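Local coordinates for protein fanconi-associated nuclease 1 homolog (Pseudomonas aeruginosa, PDB 5Y7Q) that is a bacterial homolog of Fanconi-associated nuclease 1, a largely helical protein with a VRR-NUC domain, modelled here with bound DNA, at residues M199-L204 with H433-A438; Y219-V224 with G480-F485; I411-G416 with F485-L490; F415-W420 with C473-K478. One frame throughout, in Å; residues are numbered along the deposited sequence.

Interaction 1 of 4, residues M199-L204 with H433-A438; sequences MYFGNL and HPFHSA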
# COMPACT_ATOMS: atom_id res chain seq x y z
N MET A 199 9.48 13.77 -6.22
CA MET A 199 10.67 13.55 -7.04
C MET A 199 11.73 12.73 -6.29
O MET A 199 12.37 11.84 -6.87
CB MET A 199 11.26 14.88 -7.52
CG MET A 199 10.85 15.23 -8.93
SD MET A 199 11.50 16.84 -9.38
CE MET A 199 10.61 17.82 -8.19
N TYR A 200 11.93 13.00 -5.00
CA TYR A 200 12.95 12.25 -4.27
C TYR A 200 12.52 10.81 -4.02
O TYR A 200 13.33 9.89 -4.18
CB TYR A 200 13.28 12.96 -2.96
CG TYR A 200 14.29 12.25 -2.06
CD1 TYR A 200 15.64 12.44 -2.23
CD2 TYR A 200 13.87 11.41 -1.01
CE1 TYR A 200 16.57 11.82 -1.41
CE2 TYR A 200 14.80 10.79 -0.18
CZ TYR A 200 16.16 11.00 -0.39
OH TYR A 200 17.11 10.40 0.41
N PHE A 201 11.27 10.58 -3.61
CA PHE A 201 10.84 9.26 -3.18
C PHE A 201 10.30 8.37 -4.29
O PHE A 201 10.21 7.16 -4.09
CB PHE A 201 9.75 9.36 -2.11
CG PHE A 201 10.27 9.67 -0.74
CD1 PHE A 201 11.17 8.83 -0.13
CD2 PHE A 201 9.85 10.80 -0.07
CE1 PHE A 201 11.66 9.12 1.15
CE2 PHE A 201 10.32 11.09 1.22
CZ PHE A 201 11.23 10.26 1.82
N GLY A 202 9.96 8.93 -5.45
CA GLY A 202 9.23 8.17 -6.45
C GLY A 202 7.77 7.89 -6.12
O GLY A 202 7.16 7.07 -6.81
N ASN A 203 7.18 8.57 -5.14
CA ASN A 203 5.81 8.36 -4.69
C ASN A 203 5.48 9.43 -3.65
O ASN A 203 6.38 10.05 -3.08
CB ASN A 203 5.63 6.96 -4.08
CG ASN A 203 6.46 6.76 -2.81
OD1 ASN A 203 6.08 7.17 -1.72
ND2 ASN A 203 7.63 6.17 -2.96
N LEU A 204 4.19 9.61 -3.39
CA LEU A 204 3.76 10.58 -2.39
C LEU A 204 3.43 10.00 -1.01
O LEU A 204 3.12 10.78 -0.10
CB LEU A 204 2.57 11.37 -2.92
CG LEU A 204 3.10 12.49 -3.83
CD1 LEU A 204 2.01 13.13 -4.62
CD2 LEU A 204 3.88 13.52 -2.99
N HIS A 433 17.08 5.78 -3.69
CA HIS A 433 17.28 6.49 -2.44
C HIS A 433 17.43 5.48 -1.30
O HIS A 433 17.22 4.28 -1.50
CB HIS A 433 16.13 7.48 -2.17
CG HIS A 433 14.78 6.84 -2.26
ND1 HIS A 433 14.30 5.96 -1.31
CD2 HIS A 433 13.80 6.95 -3.19
CE1 HIS A 433 13.09 5.56 -1.65
NE2 HIS A 433 12.75 6.17 -2.78
N PRO A 434 17.79 5.93 -0.09
CA PRO A 434 18.10 4.99 0.99
C PRO A 434 16.92 4.24 1.58
O PRO A 434 17.14 3.42 2.47
CB PRO A 434 18.74 5.89 2.06
CG PRO A 434 19.23 7.02 1.34
CD PRO A 434 18.26 7.28 0.25
N PHE A 435 15.68 4.62 1.26
CA PHE A 435 14.48 4.20 1.98
C PHE A 435 13.59 3.17 1.27
O PHE A 435 12.42 3.05 1.64
CB PHE A 435 13.70 5.44 2.38
CG PHE A 435 14.56 6.44 3.10
CD1 PHE A 435 14.87 6.26 4.44
CD2 PHE A 435 15.10 7.51 2.43
CE1 PHE A 435 15.68 7.15 5.10
CE2 PHE A 435 15.91 8.41 3.09
CZ PHE A 435 16.20 8.24 4.43
N HIS A 436 14.05 2.50 0.21
CA HIS A 436 13.23 1.48 -0.46
C HIS A 436 13.07 0.21 0.38
O HIS A 436 14.05 -0.46 0.72
CB HIS A 436 13.83 1.05 -1.79
CG HIS A 436 13.95 2.14 -2.80
ND1 HIS A 436 12.93 2.47 -3.67
CD2 HIS A 436 14.99 2.94 -3.12
CE1 HIS A 436 13.33 3.44 -4.46
NE2 HIS A 436 14.57 3.75 -4.15
N SER A 437 11.83 -0.20 0.63
CA SER A 437 11.64 -1.51 1.24
C SER A 437 11.70 -2.64 0.20
O SER A 437 12.05 -3.77 0.57
CB SER A 437 10.34 -1.54 2.03
OG SER A 437 9.25 -1.77 1.17
N ALA A 438 11.46 -2.35 -1.07
CA ALA A 438 11.51 -3.26 -2.21
C ALA A 438 12.04 -2.52 -3.43
O ALA A 438 11.94 -1.29 -3.50
CB ALA A 438 10.10 -3.78 -2.53
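The imidazole of His-433 lies against the last turn of helix 190-201 and completes an aromatic cluster with Tyr-200 and Phe-201. Its NE2 donates a hydrogen bond to the backbone O of Phe-201, 3.0 Å away; the bond is bent, 144° at the hydrogen, and the donor sits above the carbonyl plane, not on a lone pair. Phe-201 also turns the edge of its ring, at CD1, toward one face of this imidazole, a T-shaped pair with planes at 84°. Tyr-200 meets the same residue differently. The two rings are nearly parallel but slid apart, and it is His-433 CB that sits over the phenol face, 3.9 Å from Tyr-200 CZ. The far end of the tyrosine goes on to the edge of Phe-435, where Tyr-200 OH is 3.5 Å from CE2, while Phe-201 CE1 packs 4.0 Å from Phe-435 CD2.

One shell out, the type I turn from His-433 to His-436 brings His-436 NE2 over the imidazole face opposite Phe-201, which probably helps to fix the ring. Trp-53 meets Tyr-200 edge-to-face, as Phe-211 of helix 209-215 does Phe-435, so the loop ahead of helix 447-450 is packed into a buried junction of helices. Both imidazole nitrogens are used: while NE2 donates, ND1 of His-433 accepts from Phe-435 N at 3.2 Å, and that N lies almost exactly in the imidazole plane.

Interaction 2 of 4, residues Y219-V224 with G480-F485; sequences YRYESV and GLQSPF. With nucleotides of chain D.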
# COMPACT_ATOMS: atom_id res chain seq x y z
N TYR A 219 12.98 2.31 11.66
CA TYR A 219 12.90 1.75 10.33
C TYR A 219 14.32 1.42 9.91
O TYR A 219 15.18 2.30 9.98
CB TYR A 219 12.31 2.76 9.34
CG TYR A 219 10.85 3.12 9.54
CD1 TYR A 219 10.05 2.46 10.46
CD2 TYR A 219 10.27 4.13 8.76
CE1 TYR A 219 8.72 2.79 10.61
CE2 TYR A 219 8.94 4.47 8.90
CZ TYR A 219 8.16 3.80 9.82
OH TYR A 219 6.83 4.14 9.96
N ARG A 220 14.58 0.19 9.50
CA ARG A 220 15.92 -0.17 9.05
C ARG A 220 15.82 -0.72 7.64
O ARG A 220 15.22 -1.77 7.42
CB ARG A 220 16.57 -1.19 9.99
CG ARG A 220 16.71 -0.71 11.43
CD ARG A 220 17.67 -1.56 12.25
NE ARG A 220 18.82 -2.00 11.46
CZ ARG A 220 19.02 -3.28 11.12
NH1 ARG A 220 18.15 -4.19 11.53
NH2 ARG A 220 20.08 -3.64 10.40
N TYR A 221 16.41 -0.00 6.69
CA TYR A 221 16.34 -0.33 5.28
C TYR A 221 17.66 -0.90 4.81
O TYR A 221 18.72 -0.51 5.31
CB TYR A 221 16.00 0.90 4.44
CG TYR A 221 14.62 1.48 4.71
CD1 TYR A 221 14.44 2.53 5.62
CD2 TYR A 221 13.51 1.00 4.02
CE1 TYR A 221 13.19 3.07 5.85
CE2 TYR A 221 12.27 1.53 4.25
CZ TYR A 221 12.12 2.57 5.16
OH TYR A 221 10.86 3.08 5.36
N GLU A 222 17.59 -1.82 3.84
CA GLU A 222 18.80 -2.39 3.27
C GLU A 222 19.51 -1.36 2.42
O GLU A 222 18.87 -0.58 1.70
CB GLU A 222 18.49 -3.64 2.45
CG GLU A 222 19.66 -4.17 1.60
CD GLU A 222 20.77 -4.87 2.39
OE1 GLU A 222 21.48 -4.23 3.20
OE2 GLU A 222 20.95 -6.09 2.19
N SER A 223 20.84 -1.32 2.52
CA SER A 223 21.64 -0.35 1.79
C SER A 223 22.05 -0.95 0.45
O SER A 223 22.69 -2.00 0.41
CB SER A 223 22.88 0.04 2.60
OG SER A 223 24.05 -0.33 1.92
N VAL A 224 21.64 -0.31 -0.64
CA VAL A 224 22.06 -0.69 -1.98
C VAL A 224 22.99 0.39 -2.49
O VAL A 224 22.76 1.58 -2.26
CB VAL A 224 20.88 -0.86 -2.94
CG1 VAL A 224 21.37 -1.34 -4.28
CG2 VAL A 224 19.86 -1.80 -2.38
N GLY A 480 15.66 -7.85 10.70
CA GLY A 480 15.00 -6.59 10.97
C GLY A 480 14.91 -5.65 9.79
O GLY A 480 14.13 -4.69 9.85
N LEU A 481 15.69 -5.90 8.74
CA LEU A 481 15.67 -5.04 7.56
C LEU A 481 14.32 -5.13 6.87
O LEU A 481 13.76 -6.21 6.74
CB LEU A 481 16.80 -5.43 6.60
CG LEU A 481 18.23 -5.10 7.02
CD1 LEU A 481 19.16 -5.33 5.86
CD2 LEU A 481 18.36 -3.68 7.49
N GLN A 482 13.78 -3.99 6.45
CA GLN A 482 12.50 -4.00 5.75
C GLN A 482 12.65 -4.61 4.37
O GLN A 482 13.58 -4.28 3.63
CB GLN A 482 11.94 -2.59 5.65
CG GLN A 482 11.84 -1.96 6.99
CD GLN A 482 10.44 -1.64 7.35
OE1 GLN A 482 9.54 -2.48 7.22
NE2 GLN A 482 10.21 -0.41 7.81
N SER A 483 11.74 -5.54 4.04
CA SER A 483 11.79 -6.30 2.79
C SER A 483 10.38 -6.63 2.37
O SER A 483 9.45 -6.62 3.19
CB SER A 483 12.60 -7.59 2.95
OG SER A 483 11.84 -8.53 3.70
N PRO A 484 10.17 -6.93 1.09
CA PRO A 484 8.82 -7.36 0.69
C PRO A 484 8.38 -8.71 1.26
O PRO A 484 7.20 -8.86 1.61
CB PRO A 484 8.93 -7.39 -0.85
CG PRO A 484 10.41 -7.61 -1.12
CD PRO A 484 11.13 -6.89 -0.03
N PHE A 485 9.25 -9.74 1.29
CA PHE A 485 8.78 -11.09 1.59
C PHE A 485 9.12 -11.65 2.98
O PHE A 485 8.69 -12.77 3.28
CB PHE A 485 9.31 -12.07 0.54
CG PHE A 485 9.00 -11.66 -0.84
CD1 PHE A 485 10.02 -11.28 -1.71
CD2 PHE A 485 7.70 -11.66 -1.30
CE1 PHE A 485 9.75 -10.90 -3.00
CE2 PHE A 485 7.42 -11.29 -2.60
CZ PHE A 485 8.44 -10.90 -3.45
P DT D 12 1.58 4.73 7.69
OP1 DT D 12 0.27 5.42 7.80
OP2 DT D 12 2.83 5.53 7.85
O5' DT D 12 1.63 3.51 8.74
C5' DT D 12 2.89 2.90 9.13
C4' DT D 12 2.68 1.58 9.88
O4' DT D 12 2.96 0.45 9.00
C3' DT D 12 3.58 1.37 11.10
O3' DT D 12 2.91 1.77 12.28
C2' DT D 12 3.81 -0.13 11.07
C1' DT D 12 3.98 -0.34 9.58
N1 DT D 12 5.28 0.16 9.05
C2 DT D 12 6.47 -0.14 9.70
O2 DT D 12 6.55 -0.82 10.71
N3 DT D 12 7.59 0.39 9.11
C4 DT D 12 7.64 1.18 7.98
O4 DT D 12 8.69 1.61 7.52
C5 DT D 12 6.37 1.45 7.37
C6 DT D 12 5.27 0.94 7.91
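Arg-220 and Gln-482 join the loop before helix 236-253 to the loop after helix 467-478, the latter in the VRR-NUC region, beside the DNA. One backbone hydrogen bond links them, from Gln-482 N to Arg-220 O at 2.8 Å, nearly straight at 162°. The same carbonyl oxygen also receives a CA-H contact from Leu-481, and around this point the packing is close. The two methyls of Leu-481 go to different neighbours. CD1 touches the carboxylate of Glu-222, 3.7 Å from OE1, and CD2 lies over one face of the Arg-220 guanidinium, 3.4 Å from NH2. A bend in the arginine chain (chi3 37°) folds the guanidinium back over the leucine; NH1 is then hydrogen-bonded to the backbone O of Phe-479. Glu-222, in turn, has Trp-420 NE1 as a hydrogen-bond partner on OE2 and its own neighbour Ser-223 N on OE1.

The other sides are looser. Arg-220 is exposed to solvent although its guanidinium packs on the leucine, and toward the DNA the protein offers side-chain ends in place of backbone bonds. Gln-482, bent at chi2 (-117°), turns its amide to thymidine-5'-monophosphate 12 of chain D, where the NE2 to O4 bond is weak and its modelled length doubtful. Tyr-219 places a ring face beneath that same O4, and Tyr-221 brings its OH within 3.4 Å of it. Tyr-219 packs on a cytosine base as well. These groups meet O4 and the base ring of the thymine, not its phosphate, and with the amide bond weak, the contact with this nucleotide rests mainly on packing.

Interaction 3 of 4, residues I411-G416 with F485-L490; sequences INSLFG and FVYWEL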
# COMPACT_ATOMS: atom_id res chain seq x y z
N ILE A 411 6.65 -19.50 4.10
CA ILE A 411 7.16 -19.81 2.77
C ILE A 411 7.68 -18.56 2.07
O ILE A 411 8.76 -18.59 1.46
CB ILE A 411 6.08 -20.52 1.96
CG1 ILE A 411 5.84 -21.87 2.60
CG2 ILE A 411 6.49 -20.68 0.52
CD1 ILE A 411 4.79 -22.68 1.94
N ASN A 412 6.95 -17.44 2.14
CA ASN A 412 7.47 -16.20 1.57
C ASN A 412 8.77 -15.81 2.25
O ASN A 412 9.73 -15.42 1.58
CB ASN A 412 6.46 -15.07 1.68
CG ASN A 412 5.27 -15.28 0.79
OD1 ASN A 412 5.18 -16.30 0.11
ND2 ASN A 412 4.33 -14.35 0.81
N SER A 413 8.85 -15.97 3.57
CA SER A 413 10.09 -15.61 4.25
C SER A 413 11.25 -16.43 3.73
O SER A 413 12.27 -15.88 3.33
CB SER A 413 9.93 -15.78 5.75
OG SER A 413 9.11 -14.73 6.25
N LEU A 414 11.10 -17.76 3.71
CA LEU A 414 12.18 -18.60 3.20
C LEU A 414 12.60 -18.16 1.80
O LEU A 414 13.79 -18.15 1.48
CB LEU A 414 11.73 -20.07 3.20
CG LEU A 414 11.50 -20.64 4.59
CD1 LEU A 414 10.81 -21.97 4.50
CD2 LEU A 414 12.82 -20.79 5.29
N PHE A 415 11.63 -17.75 0.98
CA PHE A 415 11.98 -17.26 -0.35
C PHE A 415 12.78 -15.97 -0.28
O PHE A 415 13.80 -15.81 -0.96
CB PHE A 415 10.71 -17.03 -1.17
CG PHE A 415 10.95 -16.26 -2.42
CD1 PHE A 415 11.63 -16.85 -3.48
CD2 PHE A 415 10.51 -14.96 -2.55
CE1 PHE A 415 11.85 -16.15 -4.66
CE2 PHE A 415 10.73 -14.25 -3.71
CZ PHE A 415 11.40 -14.85 -4.78
N GLY A 416 12.35 -15.03 0.55
CA GLY A 416 13.03 -13.76 0.62
C GLY A 416 14.40 -13.87 1.22
O GLY A 416 15.30 -13.09 0.88
N PHE A 485 9.25 -9.74 1.29
CA PHE A 485 8.78 -11.09 1.59
C PHE A 485 9.12 -11.65 2.98
O PHE A 485 8.69 -12.77 3.28
CB PHE A 485 9.31 -12.07 0.54
CG PHE A 485 9.00 -11.66 -0.84
CD1 PHE A 485 10.02 -11.28 -1.71
CD2 PHE A 485 7.70 -11.66 -1.30
CE1 PHE A 485 9.75 -10.90 -3.00
CE2 PHE A 485 7.42 -11.29 -2.60
CZ PHE A 485 8.44 -10.90 -3.45
N VAL A 486 9.89 -10.96 3.82
CA VAL A 486 10.43 -11.59 5.02
C VAL A 486 9.75 -10.99 6.24
O VAL A 486 9.92 -9.80 6.54
CB VAL A 486 11.95 -11.45 5.13
CG1 VAL A 486 12.43 -12.01 6.46
CG2 VAL A 486 12.63 -12.17 3.97
N TYR A 487 9.00 -11.82 6.97
CA TYR A 487 8.30 -11.43 8.18
C TYR A 487 9.14 -11.93 9.37
O TYR A 487 8.95 -13.05 9.82
CB TYR A 487 6.90 -12.05 8.22
CG TYR A 487 5.98 -11.84 7.02
CD1 TYR A 487 4.78 -11.13 7.15
CD2 TYR A 487 6.28 -12.37 5.77
CE1 TYR A 487 3.93 -10.93 6.08
CE2 TYR A 487 5.43 -12.18 4.70
CZ TYR A 487 4.25 -11.46 4.86
OH TYR A 487 3.40 -11.27 3.79
N TRP A 488 9.94 -11.04 9.97
CA TRP A 488 10.88 -11.44 11.02
C TRP A 488 10.18 -11.65 12.36
O TRP A 488 10.65 -12.44 13.19
CB TRP A 488 11.96 -10.37 11.24
CG TRP A 488 12.67 -9.92 10.04
CD1 TRP A 488 12.40 -8.80 9.31
CD2 TRP A 488 13.82 -10.54 9.43
NE1 TRP A 488 13.30 -8.70 8.28
CE2 TRP A 488 14.18 -9.75 8.33
CE3 TRP A 488 14.57 -11.69 9.71
CZ2 TRP A 488 15.24 -10.08 7.49
CZ3 TRP A 488 15.64 -12.01 8.88
CH2 TRP A 488 15.96 -11.20 7.79
N GLU A 489 9.15 -10.85 12.61
CA GLU A 489 8.38 -10.98 13.84
C GLU A 489 7.84 -12.40 13.95
O GLU A 489 7.84 -13.00 15.03
CB GLU A 489 7.26 -9.94 13.84
CG GLU A 489 7.58 -8.61 13.02
CD GLU A 489 7.50 -8.76 11.46
OE1 GLU A 489 6.76 -9.67 10.98
OE2 GLU A 489 8.18 -7.97 10.73
N LEU A 490 7.41 -12.96 12.82
CA LEU A 490 6.78 -14.26 12.73
C LEU A 490 7.79 -15.40 12.72
O LEU A 490 7.43 -16.52 13.11
CB LEU A 490 5.94 -14.33 11.46
CG LEU A 490 5.56 -15.72 10.98
CD1 LEU A 490 4.43 -16.26 11.83
CD2 LEU A 490 5.18 -15.72 9.52
O HOH W 1 4.16 -11.23 1.16
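Ser-413 and Val-486 bring their CA atoms to 4.1 Å where the 485-487 backbone passes helix 409-418, and one turn further on Gly-416 and Phe-485 come within 5.1 Å. With no side chain on Gly-416, the loop can settle directly on the helix surface: Val-486 CG2 rests 3.7 Å from Gly-416 CA.

The main polar link is Ser-413 OG, which accepts a hydrogen bond from Tyr-487 N at 3.0 Å and a nearly linear 168°. Because chi1 of Ser-413 (-73°) keeps OG beside its own backbone N, the hydroxyl can also bond the backbone O of Gly-409 one turn earlier, and thus ties the loop to a carbonyl of the helix itself. The same OG lies at the edge of the Tyr-487 ring, near its plane. Farther along that side chain, a water bridges Tyr-487 OH, 2.7 Å away, and Asn-412 ND2, from which it accepts; ND2 also bonds the backbone O of Arg-523.

On the other flank the contact is aromatic. Phe-415 directs its CE2 edge at a face of Phe-485, 3.6 Å from CE1, with the planes at 71°, and Phe-512 of helix 505-517 adds another edge-to-face partner to Phe-415. Ile-423 touches both Phe-415 and Phe-485. A T-shaped phenylalanine pair on one flank and a serine-to-backbone bond on the other fix a connecting loop of the VRR-NUC region to the helix that follows edge strand 402-405, in a module of the PD-(D/E)XK nuclease superfamily.

Interaction 4 of 4, residues F415-W420 with C473-K478; sequences FGLLCW and CRYRDK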
# COMPACT_ATOMS: atom_id res chain seq x y z
N PHE A 415 11.63 -17.75 0.98
CA PHE A 415 11.98 -17.26 -0.35
C PHE A 415 12.78 -15.97 -0.28
O PHE A 415 13.80 -15.81 -0.96
CB PHE A 415 10.71 -17.03 -1.17
CG PHE A 415 10.95 -16.26 -2.42
CD1 PHE A 415 11.63 -16.85 -3.48
CD2 PHE A 415 10.51 -14.96 -2.55
CE1 PHE A 415 11.85 -16.15 -4.66
CE2 PHE A 415 10.73 -14.25 -3.71
CZ PHE A 415 11.40 -14.85 -4.78
N GLY A 416 12.35 -15.03 0.55
CA GLY A 416 13.03 -13.76 0.62
C GLY A 416 14.40 -13.87 1.22
O GLY A 416 15.30 -13.09 0.88
N LEU A 417 14.59 -14.83 2.12
CA LEU A 417 15.90 -15.08 2.68
C LEU A 417 16.83 -15.68 1.64
O LEU A 417 17.96 -15.20 1.45
CB LEU A 417 15.79 -15.98 3.91
CG LEU A 417 15.30 -15.12 5.07
CD1 LEU A 417 14.85 -16.01 6.23
CD2 LEU A 417 16.38 -14.08 5.51
N LEU A 418 16.38 -16.73 0.95
CA LEU A 418 17.29 -17.34 -0.02
C LEU A 418 17.63 -16.35 -1.11
O LEU A 418 18.82 -16.15 -1.44
CB LEU A 418 16.66 -18.61 -0.61
CG LEU A 418 17.51 -19.45 -1.55
CD1 LEU A 418 18.90 -19.78 -0.94
CD2 LEU A 418 16.74 -20.72 -1.89
N CYS A 419 16.62 -15.66 -1.63
CA CYS A 419 16.74 -14.85 -2.82
C CYS A 419 17.05 -13.40 -2.52
O CYS A 419 16.99 -12.57 -3.43
CB CYS A 419 15.48 -14.99 -3.66
SG CYS A 419 15.46 -16.60 -4.43
N TRP A 420 17.35 -13.08 -1.26
CA TRP A 420 17.66 -11.72 -0.84
C TRP A 420 18.63 -11.00 -1.77
O TRP A 420 18.42 -9.84 -2.14
CB TRP A 420 18.24 -11.77 0.56
CG TRP A 420 18.40 -10.47 1.17
CD1 TRP A 420 19.46 -9.62 1.02
CD2 TRP A 420 17.50 -9.85 2.08
NE1 TRP A 420 19.26 -8.49 1.78
CE2 TRP A 420 18.06 -8.61 2.44
CE3 TRP A 420 16.27 -10.21 2.62
CZ2 TRP A 420 17.43 -7.72 3.32
CZ3 TRP A 420 15.63 -9.32 3.50
CH2 TRP A 420 16.21 -8.10 3.84
N CYS A 473 22.48 -17.70 7.48
CA CYS A 473 23.37 -16.55 7.48
C CYS A 473 22.64 -15.30 7.00
O CYS A 473 22.80 -14.23 7.60
CB CYS A 473 24.61 -16.82 6.65
SG CYS A 473 25.84 -17.66 7.67
N ARG A 474 21.83 -15.41 5.94
CA ARG A 474 21.04 -14.27 5.52
C ARG A 474 20.12 -13.83 6.65
O ARG A 474 19.93 -12.63 6.86
CB ARG A 474 20.24 -14.61 4.26
CG ARG A 474 20.28 -13.55 3.16
CD ARG A 474 21.67 -13.34 2.55
NE ARG A 474 22.30 -14.58 2.08
CZ ARG A 474 23.48 -15.04 2.50
NH1 ARG A 474 24.19 -14.33 3.38
NH2 ARG A 474 23.97 -16.19 2.03
N TYR A 475 19.59 -14.79 7.41
CA TYR A 475 18.72 -14.48 8.54
C TYR A 475 19.47 -13.70 9.61
O TYR A 475 18.92 -12.76 10.18
CB TYR A 475 18.18 -15.78 9.12
CG TYR A 475 17.25 -15.67 10.33
CD1 TYR A 475 17.75 -15.66 11.64
CD2 TYR A 475 15.90 -15.63 10.16
CE1 TYR A 475 16.91 -15.60 12.74
CE2 TYR A 475 15.05 -15.56 11.24
CZ TYR A 475 15.55 -15.55 12.51
OH TYR A 475 14.66 -15.50 13.55
N ARG A 476 20.70 -14.09 9.92
CA ARG A 476 21.42 -13.36 10.96
C ARG A 476 21.88 -11.99 10.47
O ARG A 476 21.76 -11.00 11.20
CB ARG A 476 22.61 -14.18 11.44
CG ARG A 476 22.27 -15.33 12.38
CD ARG A 476 23.38 -16.37 12.28
NE ARG A 476 23.52 -17.20 13.47
CZ ARG A 476 22.59 -18.04 13.90
NH1 ARG A 476 21.42 -18.15 13.27
NH2 ARG A 476 22.83 -18.78 14.99
N ASP A 477 22.40 -11.92 9.24
CA ASP A 477 22.88 -10.67 8.66
C ASP A 477 21.75 -9.64 8.54
O ASP A 477 21.88 -8.49 8.98
CB ASP A 477 23.51 -10.97 7.29
CG ASP A 477 24.62 -9.99 6.89
OD1 ASP A 477 24.32 -8.81 6.55
OD2 ASP A 477 25.80 -10.41 6.88
N LYS A 478 20.64 -10.04 7.94
CA LYS A 478 19.60 -9.13 7.51
C LYS A 478 18.48 -8.95 8.52
O LYS A 478 17.50 -8.27 8.20
CB LYS A 478 18.99 -9.61 6.20
CG LYS A 478 20.01 -9.76 5.12
CD LYS A 478 20.98 -8.60 5.10
CE LYS A 478 21.84 -8.65 3.83
NZ LYS A 478 23.06 -7.79 3.93
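Trp-420 lays one face of its indole against the aliphatic chain of Lys-478, while the backbone O of Gly-416 sits in plane at the indole edge. This CH-pi contact is part of a helix-helix packing between the end of helix 409-418, with the start of helix 420-423, and helix 467-478. Lys-478 CG stands 3.7 Å from the centroid of the five-membered ring and only 22° off its normal; farther along the chain, CE comes to 3.3 Å from Trp-420 NE1. With a bend at chi2 (-43°) and the rest of the chain extended, the lysine runs along the indole. NE1 itself is hydrogen-bonded to Glu-222 OE2, and Phe-424 also meets the Trp-420 ring system.

The second flat group, the Tyr-475 ring, is met at its edge by Leu-417 CD1, 4.1 Å from Tyr-475 CD2, while its hydroxyl is hydrogen-bonded to the backbone O of Leu-491. The other methyl of Leu-417, CD2, reaches past the side chain to the helix backbone and packs 3.8 Å from Tyr-475 N. Between the leucine and the tryptophan comes Arg-474, which works here through its methylenes: CG lies 3.3 Å from Leu-417 O and 3.8 Å from Trp-420 CB.

No hydrogen bond crosses between the two segments, so the joint rests on hydrocarbon and ring surfaces. At the charged end of Lys-478, with Glu-222 OE2 as a long, weak second partner, NZ forms a salt bridge 3.1 Å from Asp-477 OD1 of its own helix, coming from above the carboxylate plane.

Interactions 2, 3 and 4 form one cluster, on the same side of the protein's centre, in which each touches the other two. Interactions 3 and 4, whose centres are 9 Å apart, share Phe-415 and Gly-416 of helix 409-418. Interaction 2, centred 12 Å from interaction 3, shares Phe-485 with it and adds a hydrogen bond between Trp-488 NE1 and Leu-481 O at 3.0 Å. Toward interaction 4, Glu-222 OE2 is hydrogen-bonded to Trp-420 NE1 at 3.0 Å. Interaction 1 touches only interaction 2, through packing of residues 434-437 on Tyr-221 and Pro-484. Interaction 2 meets the DNA directly; the nearest atoms of interactions 1, 3 and 4 lie about 6, 7 and 13 Å from it.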